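Local coordinates for protein nickel-dependent hydrogenase large subunit (Allochromatium vinosum, PDB 3MYR) that forms the catalytic large subunit of a [NiFe] hydrogenase, a heterodimeric enzyme that oxidises molecular hydrogen and passes the electrons to an acceptor, at residues A98-D103 against L391-M396; H110-D115 against G428-R433; Q255-D260 against L435-L440; G266-W271 against I545-H550. All blocks are in the same frame, centred on the assembly; numbering follows the deposited sequence.

Contact 1 of 4, residues A98-D103 against L391-M396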
loop_
_atom_site.group_PDB
_atom_site.type_symbol
_atom_site.label_atom_id
_atom_site.label_comp_id
_atom_site.label_asym_id
_atom_site.label_seq_id
_atom_site.Cartn_x
_atom_site.Cartn_y
_atom_site.Cartn_z
ATOM N N ALA B 98 -9.287 0.699 10.297
ATOM C CA ALA B 98 -8.204 -0.290 10.604
ATOM C C ALA B 98 -7.082 -0.114 9.601
ATOM O O ALA B 98 -5.886 -0.287 9.956
ATOM C CB ALA B 98 -8.700 -1.754 10.537
ATOM N N GLN B 99 -7.428 0.185 8.338
ATOM C CA GLN B 99 -6.361 0.312 7.309
ATOM C C GLN B 99 -5.489 1.584 7.560
ATOM O O GLN B 99 -4.255 1.578 7.384
ATOM C CB GLN B 99 -7.002 0.390 5.898
ATOM C CG GLN B 99 -5.988 0.762 4.793
ATOM C CD GLN B 99 -4.830 -0.273 4.698
ATOM O OE1 GLN B 99 -5.036 -1.440 4.959
ATOM N NE2 GLN B 99 -3.611 0.179 4.324
ATOM N N TYR B 100 -6.144 2.730 7.831
ATOM C CA TYR B 100 -5.430 3.927 8.185
ATOM C C TYR B 100 -4.436 3.686 9.311
ATOM O O TYR B 100 -3.283 4.139 9.254
ATOM C CB TYR B 100 -6.399 5.004 8.731
ATOM C CG TYR B 100 -6.834 5.957 7.672
ATOM C CD1 TYR B 100 -7.837 5.597 6.742
ATOM C CD2 TYR B 100 -6.357 7.248 7.660
ATOM C CE1 TYR B 100 -8.344 6.516 5.805
ATOM C CE2 TYR B 100 -6.857 8.168 6.730
ATOM C CZ TYR B 100 -7.868 7.833 5.837
ATOM O OH TYR B 100 -8.359 8.831 4.935
ATOM N N ILE B 101 -4.918 3.078 10.383
ATOM C CA ILE B 101 -4.086 2.957 11.600
ATOM C C ILE B 101 -2.889 2.045 11.309
ATOM O O ILE B 101 -1.770 2.388 11.592
ATOM C CB ILE B 101 -4.946 2.451 12.708
ATOM C CG1 ILE B 101 -5.903 3.640 13.048
ATOM C CG2 ILE B 101 -4.113 2.165 13.971
ATOM C CD1 ILE B 101 -7.179 3.083 13.638
ATOM N N HIS B 102 -3.137 0.894 10.677
ATOM C CA HIS B 102 -2.083 -0.024 10.315
ATOM C C HIS B 102 -1.075 0.717 9.447
ATOM O O HIS B 102 0.110 0.642 9.646
ATOM C CB HIS B 102 -2.699 -1.217 9.519
ATOM C CG HIS B 102 -1.687 -2.223 9.085
ATOM N ND1 HIS B 102 -0.986 -2.114 7.895
ATOM C CD2 HIS B 102 -1.213 -3.335 9.705
ATOM C CE1 HIS B 102 -0.174 -3.157 7.785
ATOM N NE2 HIS B 102 -0.259 -3.884 8.890
ATOM N N ASP B 103 -1.568 1.387 8.409
ATOM C CA ASP B 103 -0.738 1.956 7.363
ATOM C C ASP B 103 0.093 3.180 7.912
ATOM O O ASP B 103 1.290 3.252 7.706
ATOM C CB ASP B 103 -1.719 2.405 6.265
ATOM C CG ASP B 103 -1.067 2.717 4.958
ATOM O OD1 ASP B 103 0.148 3.113 4.932
ATOM O OD2 ASP B 103 -1.790 2.561 3.916
ATOM N N LEU B 391 -2.244 15.999 5.694
ATOM C CA LEU B 391 -2.179 17.455 5.947
ATOM C C LEU B 391 -3.456 18.164 5.408
ATOM O O LEU B 391 -4.048 19.032 6.064
ATOM C CB LEU B 391 -0.917 18.075 5.342
ATOM C CG LEU B 391 -0.638 19.577 5.686
ATOM C CD1 LEU B 391 -0.794 19.935 7.198
ATOM C CD2 LEU B 391 0.780 20.039 5.163
ATOM N N ALA B 392 -3.899 17.756 4.220
ATOM C CA ALA B 392 -5.130 18.339 3.625
ATOM C C ALA B 392 -6.310 18.055 4.519
ATOM O O ALA B 392 -7.144 18.926 4.734
ATOM C CB ALA B 392 -5.402 17.758 2.258
ATOM N N ARG B 393 -6.359 16.849 5.103
ATOM C CA ARG B 393 -7.514 16.463 5.918
ATOM C C ARG B 393 -7.500 17.221 7.224
ATOM O O ARG B 393 -8.539 17.697 7.723
ATOM C CB ARG B 393 -7.557 14.933 6.157
ATOM C CG ARG B 393 -8.187 14.150 4.951
ATOM C CD ARG B 393 -8.335 12.626 5.330
ATOM N NE ARG B 393 -6.998 12.027 5.539
ATOM C CZ ARG B 393 -6.255 11.381 4.637
ATOM N NH1 ARG B 393 -5.096 10.821 5.011
ATOM N NH2 ARG B 393 -6.652 11.252 3.379
ATOM N N VAL B 394 -6.325 17.303 7.819
ATOM C CA VAL B 394 -6.251 17.948 9.132
ATOM C C VAL B 394 -6.523 19.440 8.973
ATOM O O VAL B 394 -7.242 20.047 9.777
ATOM C CB VAL B 394 -4.916 17.645 9.868
ATOM C CG1 VAL B 394 -4.709 18.556 11.056
ATOM C CG2 VAL B 394 -4.921 16.189 10.302
ATOM N N LEU B 395 -6.026 20.032 7.908
ATOM C CA LEU B 395 -6.415 21.426 7.613
ATOM C C LEU B 395 -7.921 21.594 7.415
ATOM O O LEU B 395 -8.489 22.534 7.966
ATOM C CB LEU B 395 -5.599 22.097 6.478
ATOM C CG LEU B 395 -4.073 22.196 6.671
ATOM C CD1 LEU B 395 -3.423 22.523 5.330
ATOM C CD2 LEU B 395 -3.711 23.290 7.681
ATOM N N MET B 396 -8.560 20.666 6.683
ATOM C CA MET B 396 -9.999 20.726 6.448
ATOM C C MET B 396 -10.795 20.573 7.736
ATOM O O MET B 396 -11.787 21.261 7.943
ATOM C CB MET B 396 -10.423 19.627 5.468
ATOM C CG MET B 396 -11.554 20.058 4.499
ATOM S SD MET B 396 -11.057 21.371 3.313
ATOM C CE MET B 396 -9.630 20.682 2.432
#
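The guanidinium of Arg393 has the phenol oxygen of Tyr100 over the centre of one face, with Tyr100 OH 3.3 Å from Arg393 CZ, and Arg393 also makes a cation-pi contact with Phe300. The ring of Tyr100 stands steeply against the guanidinium, the planes 75° apart, and Tyr100 CE2 approaches Arg393 NH1 to 3.6 Å. Arg393 NH2 lies equally near the hydroxyl, but the angle is too poor for a hydrogen bond; Tyr100 OH is instead bonded to the carbonyl of Glu484. The two side chains meet from opposite directions and span segments whose nearest CA atoms, those of Tyr100 and Arg393, are 12.9 Å apart. A bend at chi3 (-64°) turns the arginine head across the end of the phenol. Helices 86-112 and 390-399 here belong to the helical core of the large subunit, beside the nickel-iron centre, which lies about 7 Å from the Arg393 side chain. Glu436 and Glu484 both form salt bridges to Arg393, which also bonds to the carbonyl of Pro486, a residue of the cofactor pocket. With an alanine for Arg393, these two carboxylates would probably lose their shared cation and the Tyr100 hydroxyl the flat group beneath it. On the other helix Gln99 NE2 donates to Asp103 OD2 over 3.0 Å, while the other carboxylate oxygen, OD1, forms a salt bridge to pocket residue Arg487.

Contact 2 of 4, residues H110-D115 against G428-R433; sequences HLHALD and GRTAAR
Thr430 OG1 is held from two directions: His112 NE2 donates to it across the contact over 3.3 Å, and the oxygen is also hydrogen-bonded to the carbonyl of Thr426, one turn back in its own helix. The N-H from the histidine bends noticeably on the way, with an angle of 140° at the hydrogen, although the oxygen sits at the edge of the imidazole and close to its plane. Beside this bond the methyl Thr430 CG2 lies 3.9 Å from His112 CD2, so the threonine meets the ring with both branches. Its chi1 of -62° sets OG1 beside the backbone N, within range of the Thr426 carbonyl, and leaves the hydroxyl facing the histidine. His112 reaches over with CG anti to its backbone N (chi1 -154°), bridging a gap of 9.0 Å between the CA atoms of His112 and Thr430. At the far edge of the ring, His112 ND1 makes a weak hydrogen bond of 3.5 Å to Asp115 OD1. The contact ties the C-terminal part of helix 86-112, where the helix widens to a pi-type turn, to the early part of the long helix 426-456; Ser551 of helix 543-551 packs on both His112 and Thr430. Asp115 is itself salt-bridged to Arg12, which would partly offset its charge. With this carboxylate at one nitrogen and Arg433 NH2 5.2 Å from His112 NE2, the imidazole may feel opposing influences: the aspartate would tend to stabilise a positive ring, the arginine to discourage it.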
loop_
_atom_site.group_PDB
_atom_site.type_symbol
_atom_site.label_atom_id
_atom_site.label_comp_id
_atom_site.label_asym_id
_atom_site.label_seq_id
_atom_site.Cartn_x
_atom_site.Cartn_y
_atom_site.Cartn_z
ATOM N N HIS B 110 8.510 2.241 9.911
ATOM C CA HIS B 110 9.282 1.364 9.041
ATOM C C HIS B 110 9.738 2.047 7.782
ATOM O O HIS B 110 10.775 1.671 7.214
ATOM C CB HIS B 110 8.465 0.074 8.751
ATOM C CG HIS B 110 8.081 -0.611 10.024
ATOM N ND1 HIS B 110 6.789 -0.935 10.337
ATOM C CD2 HIS B 110 8.814 -0.854 11.148
ATOM C CE1 HIS B 110 6.740 -1.421 11.572
ATOM N NE2 HIS B 110 7.966 -1.402 12.074
ATOM N N LEU B 111 9.041 3.106 7.392
ATOM C CA LEU B 111 9.427 3.890 6.189
ATOM C C LEU B 111 10.056 5.259 6.501
ATOM O O LEU B 111 11.058 5.614 5.890
ATOM C CB LEU B 111 8.263 4.068 5.193
ATOM C CG LEU B 111 7.524 2.734 4.833
ATOM C CD1 LEU B 111 6.511 2.991 3.682
ATOM C CD2 LEU B 111 8.379 1.657 4.409
ATOM N N HIS B 112 9.543 5.986 7.486
ATOM C CA HIS B 112 9.943 7.367 7.663
ATOM C C HIS B 112 11.052 7.467 8.726
ATOM O O HIS B 112 12.012 8.237 8.575
ATOM C CB HIS B 112 8.717 8.218 8.157
ATOM C CG HIS B 112 8.799 9.693 7.802
ATOM N ND1 HIS B 112 9.883 10.269 7.165
ATOM C CD2 HIS B 112 7.911 10.698 7.990
ATOM C CE1 HIS B 112 9.636 11.559 6.927
ATOM N NE2 HIS B 112 8.428 11.829 7.392
ATOM N N ALA B 113 10.953 6.686 9.792
ATOM C CA ALA B 113 11.703 6.999 11.022
ATOM C C ALA B 113 13.253 6.972 10.816
ATOM O O ALA B 113 13.977 7.792 11.445
ATOM C CB ALA B 113 11.305 6.078 12.096
ATOM N N LEU B 114 13.755 6.122 9.891
ATOM C CA LEU B 114 15.201 6.072 9.648
ATOM C C LEU B 114 15.789 7.344 9.018
ATOM O O LEU B 114 17.028 7.484 8.946
ATOM C CB LEU B 114 15.645 4.845 8.858
ATOM C CG LEU B 114 15.353 3.496 9.553
ATOM C CD1 LEU B 114 15.872 2.310 8.702
ATOM C CD2 LEU B 114 15.915 3.425 10.987
ATOM N N ASP B 115 14.920 8.263 8.585
ATOM C CA ASP B 115 15.348 9.620 8.228
ATOM C C ASP B 115 15.714 10.485 9.437
ATOM O O ASP B 115 16.358 11.532 9.284
ATOM C CB ASP B 115 14.302 10.409 7.405
ATOM C CG ASP B 115 13.960 9.740 6.049
ATOM O OD1 ASP B 115 12.895 10.082 5.419
ATOM O OD2 ASP B 115 14.709 8.823 5.652
ATOM N N GLY B 428 4.814 19.456 9.647
ATOM C CA GLY B 428 3.378 19.513 9.913
ATOM C C GLY B 428 2.653 18.322 9.249
ATOM O O GLY B 428 1.715 17.776 9.777
ATOM N N ARG B 429 3.131 17.892 8.093
ATOM C CA ARG B 429 2.511 16.795 7.349
ATOM C C ARG B 429 2.697 15.516 8.174
ATOM O O ARG B 429 1.784 14.723 8.290
ATOM C CB ARG B 429 3.255 16.658 6.012
ATOM C CG ARG B 429 2.656 15.770 4.981
ATOM C CD ARG B 429 3.454 15.858 3.661
ATOM N NE ARG B 429 3.288 17.178 3.034
ATOM C CZ ARG B 429 4.255 18.077 2.815
ATOM N NH1 ARG B 429 5.539 17.858 3.148
ATOM N NH2 ARG B 429 3.941 19.240 2.256
ATOM N N THR B 430 3.896 15.327 8.718
ATOM C CA THR B 430 4.249 14.127 9.439
ATOM C C THR B 430 3.431 14.160 10.731
ATOM O O THR B 430 2.900 13.138 11.152
ATOM C CB THR B 430 5.764 14.143 9.801
ATOM O OG1 THR B 430 6.516 14.162 8.603
ATOM C CG2 THR B 430 6.215 12.904 10.659
ATOM N N ALA B 431 3.363 15.317 11.376
ATOM C CA ALA B 431 2.512 15.456 12.567
ATOM C C ALA B 431 1.008 15.187 12.199
ATOM O O ALA B 431 0.316 14.558 12.957
ATOM C CB ALA B 431 2.643 16.876 13.192
ATOM N N ALA B 432 0.506 15.730 11.085
ATOM C CA ALA B 432 -0.905 15.535 10.731
ATOM C C ALA B 432 -1.254 14.020 10.631
ATOM O O ALA B 432 -2.342 13.575 11.020
ATOM C CB ALA B 432 -1.199 16.229 9.378
ATOM N N ARG B 433 -0.365 13.268 10.002
ATOM C CA ARG B 433 -0.555 11.815 9.883
ATOM C C ARG B 433 -0.812 11.158 11.280
ATOM O O ARG B 433 -1.707 10.303 11.445
ATOM C CB ARG B 433 0.648 11.219 9.148
ATOM C CG ARG B 433 0.568 9.648 8.894
ATOM C CD ARG B 433 1.744 9.130 8.062
ATOM N NE ARG B 433 1.544 9.683 6.726
ATOM C CZ ARG B 433 2.219 10.692 6.193
ATOM N NH1 ARG B 433 1.819 11.145 4.988
ATOM N NH2 ARG B 433 3.343 11.183 6.790
#

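Contact 3 of 4, residues Q255-D260 against L435-L440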
loop_
_atom_site.group_PDB
_atom_site.type_symbol
_atom_site.label_atom_id
_atom_site.label_comp_id
_atom_site.label_asym_id
_atom_site.label_seq_id
_atom_site.Cartn_x
_atom_site.Cartn_y
_atom_site.Cartn_z
ATOM N N GLN B 255 -0.153 5.463 23.008
ATOM C CA GLN B 255 0.957 5.306 23.911
ATOM C C GLN B 255 2.275 5.166 23.174
ATOM O O GLN B 255 3.312 5.276 23.810
ATOM C CB GLN B 255 0.775 4.012 24.769
ATOM C CG GLN B 255 -0.410 4.168 25.774
ATOM C CD GLN B 255 -0.459 3.070 26.838
ATOM O OE1 GLN B 255 0.175 2.033 26.731
ATOM N NE2 GLN B 255 -1.229 3.303 27.855
ATOM N N VAL B 256 2.277 4.742 21.913
ATOM C CA VAL B 256 3.580 4.578 21.265
ATOM C C VAL B 256 3.743 5.615 20.107
ATOM O O VAL B 256 4.625 6.458 20.145
ATOM C CB VAL B 256 3.798 3.125 20.732
ATOM C CG1 VAL B 256 5.167 2.937 20.105
ATOM C CG2 VAL B 256 3.547 2.057 21.869
ATOM N N TYR B 257 2.897 5.528 19.088
ATOM C CA TYR B 257 3.058 6.317 17.873
ATOM C C TYR B 257 2.938 7.861 18.156
ATOM O O TYR B 257 3.803 8.626 17.801
ATOM C CB TYR B 257 1.967 5.871 16.905
ATOM C CG TYR B 257 1.880 6.645 15.588
ATOM C CD1 TYR B 257 2.998 7.297 15.042
ATOM C CD2 TYR B 257 0.682 6.673 14.851
ATOM C CE1 TYR B 257 2.904 7.986 13.828
ATOM C CE2 TYR B 257 0.583 7.318 13.626
ATOM C CZ TYR B 257 1.698 7.979 13.125
ATOM O OH TYR B 257 1.582 8.647 11.908
ATOM N N VAL B 258 1.825 8.319 18.736
ATOM C CA VAL B 258 1.679 9.744 18.870
ATOM C C VAL B 258 2.763 10.357 19.805
ATOM O O VAL B 258 3.298 11.405 19.480
ATOM C CB VAL B 258 0.252 10.125 19.351
ATOM C CG1 VAL B 258 0.148 11.623 19.638
ATOM C CG2 VAL B 258 -0.782 9.653 18.357
ATOM N N PRO B 259 3.018 9.772 21.007
ATOM C CA PRO B 259 4.033 10.440 21.843
ATOM C C PRO B 259 5.461 10.430 21.204
ATOM O O PRO B 259 6.212 11.417 21.362
ATOM C CB PRO B 259 4.013 9.619 23.159
ATOM C CG PRO B 259 2.597 9.011 23.188
ATOM C CD PRO B 259 2.383 8.635 21.721
ATOM N N ASP B 260 5.793 9.377 20.441
ATOM C CA ASP B 260 7.109 9.314 19.747
ATOM C C ASP B 260 7.170 10.381 18.693
ATOM O O ASP B 260 8.159 11.061 18.598
ATOM C CB ASP B 260 7.331 7.992 18.999
ATOM C CG ASP B 260 7.721 6.836 19.926
ATOM O OD1 ASP B 260 7.850 7.028 21.165
ATOM O OD2 ASP B 260 7.909 5.720 19.405
ATOM N N LEU B 435 -1.808 12.723 14.178
ATOM C CA LEU B 435 -3.034 13.292 14.776
ATOM C C LEU B 435 -4.290 12.672 14.170
ATOM O O LEU B 435 -5.205 12.371 14.894
ATOM C CB LEU B 435 -3.132 14.818 14.590
ATOM C CG LEU B 435 -1.922 15.585 15.224
ATOM C CD1 LEU B 435 -2.092 17.101 15.085
ATOM C CD2 LEU B 435 -1.600 15.086 16.701
ATOM N N GLU B 436 -4.330 12.488 12.858
ATOM C CA GLU B 436 -5.566 11.954 12.269
ATOM C C GLU B 436 -5.689 10.482 12.632
ATOM O O GLU B 436 -6.808 9.975 12.738
ATOM C CB GLU B 436 -5.634 12.180 10.742
ATOM C CG GLU B 436 -4.825 11.139 9.953
ATOM C CD GLU B 436 -5.042 11.295 8.435
ATOM O OE1 GLU B 436 -4.467 10.502 7.639
ATOM O OE2 GLU B 436 -5.776 12.244 8.034
ATOM N N SER B 437 -4.568 9.797 12.876
ATOM C CA SER B 437 -4.634 8.416 13.477
ATOM C C SER B 437 -5.339 8.376 14.825
ATOM O O SER B 437 -6.104 7.457 15.105
ATOM C CB SER B 437 -3.259 7.790 13.694
ATOM O OG SER B 437 -2.597 7.752 12.441
ATOM N N LYS B 438 -5.069 9.355 15.661
ATOM C CA LYS B 438 -5.753 9.459 16.951
ATOM C C LYS B 438 -7.258 9.726 16.731
ATOM O O LYS B 438 -8.145 9.163 17.418
ATOM C CB LYS B 438 -5.112 10.597 17.787
ATOM C CG LYS B 438 -5.907 10.990 19.073
ATOM C CD LYS B 438 -6.210 9.707 19.956
ATOM C CE LYS B 438 -6.733 10.111 21.377
ATOM N NZ LYS B 438 -7.149 8.807 22.102
ATOM N N ILE B 439 -7.580 10.562 15.772
ATOM C CA ILE B 439 -9.002 10.869 15.562
ATOM C C ILE B 439 -9.705 9.580 15.091
ATOM O O ILE B 439 -10.812 9.296 15.521
ATOM C CB ILE B 439 -9.171 12.000 14.523
ATOM C CG1 ILE B 439 -8.668 13.346 15.138
ATOM C CG2 ILE B 439 -10.690 12.089 14.033
ATOM C CD1 ILE B 439 -8.649 14.475 14.146
ATOM N N LEU B 440 -9.066 8.806 14.209
ATOM C CA LEU B 440 -9.727 7.644 13.601
ATOM C C LEU B 440 -9.843 6.534 14.631
ATOM O O LEU B 440 -10.812 5.780 14.661
ATOM C CB LEU B 440 -8.928 7.121 12.418
ATOM C CG LEU B 440 -9.289 7.916 11.191
ATOM C CD1 LEU B 440 -8.333 7.596 10.088
ATOM C CD2 LEU B 440 -10.651 7.452 10.758
#
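Tyr257 and Ser437 make the close part of this contact: Ser437 OG comes to 3.4 Å from Tyr257 CE2, at the edge of the phenol and in its plane, with Ser437 CB behind it at 3.9 Å. Tyr257 CG is anti to its backbone N (chi1 176°), which points the ring edge at the serine, and Phe108 meets the ring as well. The partly exposed side is looser. There Val258 CG2 merely touches Lys438 CB at 4.5 Å, and the rest of the lysine runs away from the valine to salt bridges with Asp254 of the partner helix and Asp442 of its own. The backbones themselves come near, the CA atoms of Val258 and Leu435 being 7.2 Å apart, where helix 236-265 packs on helix 426-456. Helix 236-265 is irregular here: it has a pi-type turn at 255-257 and a kink at Pro259, whose nitrogen has no bond to the preceding turn. Ser437 OG is bonded to the Arg433 carbonyl within its own helix and offers Tyr257 an oxygen against a weakly polar aromatic C-H; the touching surfaces meet by packing without a hydrogen bond, while Lys438 and Asp254 add an ionic tie between the helices.

Contact 4 of 4, residues G266-W271 against I545-H550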
loop_
_atom_site.group_PDB
_atom_site.type_symbol
_atom_site.label_atom_id
_atom_site.label_comp_id
_atom_site.label_asym_id
_atom_site.label_seq_id
_atom_site.Cartn_x
_atom_site.Cartn_y
_atom_site.Cartn_z
ATOM N N GLY B 266 10.287 17.699 18.469
ATOM C CA GLY B 266 10.885 18.750 19.273
ATOM C C GLY B 266 12.333 19.023 18.849
ATOM O O GLY B 266 12.844 20.128 19.079
ATOM N N PHE B 267 13.015 18.035 18.240
ATOM C CA PHE B 267 14.420 18.205 17.802
ATOM C C PHE B 267 14.529 18.663 16.336
ATOM O O PHE B 267 15.616 18.886 15.845
ATOM C CB PHE B 267 15.210 16.884 18.002
ATOM C CG PHE B 267 15.502 16.565 19.485
ATOM C CD1 PHE B 267 14.573 15.888 20.260
ATOM C CD2 PHE B 267 16.710 16.968 20.082
ATOM C CE1 PHE B 267 14.844 15.599 21.619
ATOM C CE2 PHE B 267 16.976 16.696 21.464
ATOM C CZ PHE B 267 16.039 16.028 22.201
ATOM N N TYR B 268 13.402 18.807 15.649
ATOM C CA TYR B 268 13.412 19.072 14.209
ATOM C C TYR B 268 12.420 20.200 13.787
ATOM O O TYR B 268 11.817 20.154 12.716
ATOM C CB TYR B 268 13.048 17.766 13.480
ATOM C CG TYR B 268 14.160 16.720 13.566
ATOM C CD1 TYR B 268 13.990 15.576 14.330
ATOM C CD2 TYR B 268 15.400 16.921 12.922
ATOM C CE1 TYR B 268 14.996 14.631 14.411
ATOM C CE2 TYR B 268 16.422 15.987 13.009
ATOM C CZ TYR B 268 16.204 14.830 13.730
ATOM O OH TYR B 268 17.160 13.815 13.785
ATOM N N LYS B 269 12.305 21.212 14.631
ATOM C CA LYS B 269 11.271 22.205 14.554
ATOM C C LYS B 269 11.528 23.042 13.321
ATOM O O LYS B 269 10.566 23.523 12.723
ATOM C CB LYS B 269 11.305 23.117 15.792
ATOM C CG LYS B 269 10.634 22.481 17.058
ATOM C CD LYS B 269 10.956 23.412 18.280
ATOM C CE LYS B 269 10.456 22.820 19.568
ATOM N NZ LYS B 269 10.378 23.843 20.671
ATOM N N ASP B 270 12.791 23.182 12.912
ATOM C CA ASP B 270 13.102 23.897 11.652
ATOM C C ASP B 270 12.525 23.150 10.397
ATOM O O ASP B 270 12.325 23.765 9.334
ATOM C CB ASP B 270 14.617 24.117 11.473
ATOM C CG ASP B 270 15.389 22.800 11.460
ATOM O OD1 ASP B 270 16.120 22.510 10.479
ATOM O OD2 ASP B 270 15.214 21.996 12.412
ATOM N N TRP B 271 12.160 21.877 10.541
ATOM C CA TRP B 271 11.511 21.138 9.429
ATOM C C TRP B 271 10.053 21.559 9.362
ATOM O O TRP B 271 9.282 21.069 8.525
ATOM C CB TRP B 271 11.693 19.592 9.585
ATOM C CG TRP B 271 13.098 19.255 9.124
ATOM C CD1 TRP B 271 14.252 19.419 9.840
ATOM C CD2 TRP B 271 13.495 18.897 7.793
ATOM N NE1 TRP B 271 15.348 19.130 9.048
ATOM C CE2 TRP B 271 14.924 18.805 7.792
ATOM C CE3 TRP B 271 12.779 18.621 6.596
ATOM C CZ2 TRP B 271 15.668 18.499 6.631
ATOM C CZ3 TRP B 271 13.488 18.229 5.482
ATOM C CH2 TRP B 271 14.942 18.205 5.488
ATOM N N ILE B 545 16.384 15.297 1.182
ATOM C CA ILE B 545 15.383 14.981 0.172
ATOM C C ILE B 545 14.434 13.894 0.721
ATOM O O ILE B 545 13.200 14.034 0.651
ATOM C CB ILE B 545 16.070 14.549 -1.138
ATOM C CG1 ILE B 545 16.579 15.795 -1.867
ATOM C CG2 ILE B 545 15.071 13.756 -2.049
ATOM C CD1 ILE B 545 17.423 15.456 -3.190
ATOM N N LEU B 546 15.020 12.851 1.312
ATOM C CA LEU B 546 14.261 11.727 1.786
ATOM C C LEU B 546 13.289 12.186 2.868
ATOM O O LEU B 546 12.174 11.743 2.897
ATOM C CB LEU B 546 15.199 10.633 2.334
ATOM C CG LEU B 546 16.182 10.008 1.313
ATOM C CD1 LEU B 546 16.993 8.897 2.002
ATOM C CD2 LEU B 546 15.480 9.456 0.111
ATOM N N ARG B 547 13.737 13.024 3.798
ATOM C CA ARG B 547 12.826 13.412 4.884
ATOM C C ARG B 547 11.532 13.991 4.340
ATOM O O ARG B 547 10.478 13.649 4.818
ATOM C CB ARG B 547 13.496 14.473 5.793
ATOM C CG ARG B 547 14.414 13.876 6.759
ATOM C CD ARG B 547 15.216 14.933 7.537
ATOM N NE ARG B 547 16.074 14.240 8.461
ATOM C CZ ARG B 547 16.772 14.786 9.445
ATOM N NH1 ARG B 547 16.818 16.102 9.612
ATOM N NH2 ARG B 547 17.474 13.994 10.228
ATOM N N THR B 548 11.631 14.872 3.340
ATOM C CA THR B 548 10.481 15.560 2.780
ATOM C C THR B 548 9.694 14.656 1.842
ATOM O O THR B 548 8.444 14.516 1.988
ATOM C CB THR B 548 10.897 16.866 2.099
ATOM O OG1 THR B 548 11.248 17.819 3.107
ATOM C CG2 THR B 548 9.741 17.503 1.250
ATOM N N ILE B 549 10.404 13.925 0.992
ATOM C CA ILE B 549 9.672 13.006 0.080
ATOM C C ILE B 549 8.900 11.957 0.942
ATOM O O ILE B 549 7.732 11.729 0.724
ATOM C CB ILE B 549 10.618 12.367 -0.995
ATOM C CG1 ILE B 549 11.087 13.400 -2.057
ATOM C CG2 ILE B 549 9.979 11.168 -1.708
ATOM C CD1 ILE B 549 10.009 14.206 -2.733
ATOM N N HIS B 550 9.549 11.376 1.952
ATOM C CA HIS B 550 8.899 10.329 2.764
ATOM C C HIS B 550 7.724 10.924 3.542
ATOM O O HIS B 550 6.741 10.235 3.815
ATOM C CB HIS B 550 9.880 9.701 3.751
ATOM C CG HIS B 550 10.889 8.800 3.112
ATOM N ND1 HIS B 550 12.192 8.699 3.564
ATOM C CD2 HIS B 550 10.773 7.904 2.098
ATOM C CE1 HIS B 550 12.830 7.784 2.851
ATOM N NE2 HIS B 550 11.994 7.290 1.954
#
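Arg547 runs at about a right angle to both Trp271 and Tyr268, its aliphatic chain over the indole and its head against the phenol. Extended from CG to NE, the arginine lays CD over one face of Trp271 in a CH-pi contact, 3.9 Å from CD to the centroid of the six-membered ring and 18° off its normal. The guanidinium is turned 75° from the indole plane and meets Trp271 NE1 at its own edge; NE1 and Arg547 NH1, 3.4 Å apart, are both donors and form no bond. Arg547 NH1 also lies 3.4 Å from Tyr268 CE2. At the indole edge, in the plane, Thr548 OG1, hydrogen-bonded to Thr426 OG1, approaches Trp271 CZ3 to 3.3 Å. Thus the loop between helix 236-265 and strand 281-288 clasps helix 543-551, which leads into the C-terminal segment bearing the cofactor-pocket residues Cys555 and Cys558. Replacing Trp271 by alanine would probably open a gap under Arg547 CD and let the arginine chain shift. Tyr268 and Trp271 are set by the turn that joins them, in which Trp271 N bonds to Tyr268 O over 2.8 Å. The guanidinium's buried N-H groups bond to the carbonyls of Asp115 (from NE) and Ala176 (from NH2).

How the contacts relate
Contacts 1 and 2 share helix 86-112, and contacts 2 and 3 share helix 426-456, so the first three belong to one network of helices, increasingly far from the chain centre. Contact 1 is the most central and the nearest to the nickel-iron centre; it sets a phenol against a guanidinium whose charge is met by carboxylates around it, one of them from the 435-440 segment of contact 3. Contact 2, farther out, relies on a histidine-to-hydroxyl hydrogen bond and touches both contact 3, where Arg433 CG packs 3.3 Å from Tyr257 OH, and contact 4. Contact 4 is also buried, though outermost, and joins a loop to a helix by aromatic packing. Contact 3 alone is partly exposed, with charged groups turned aside.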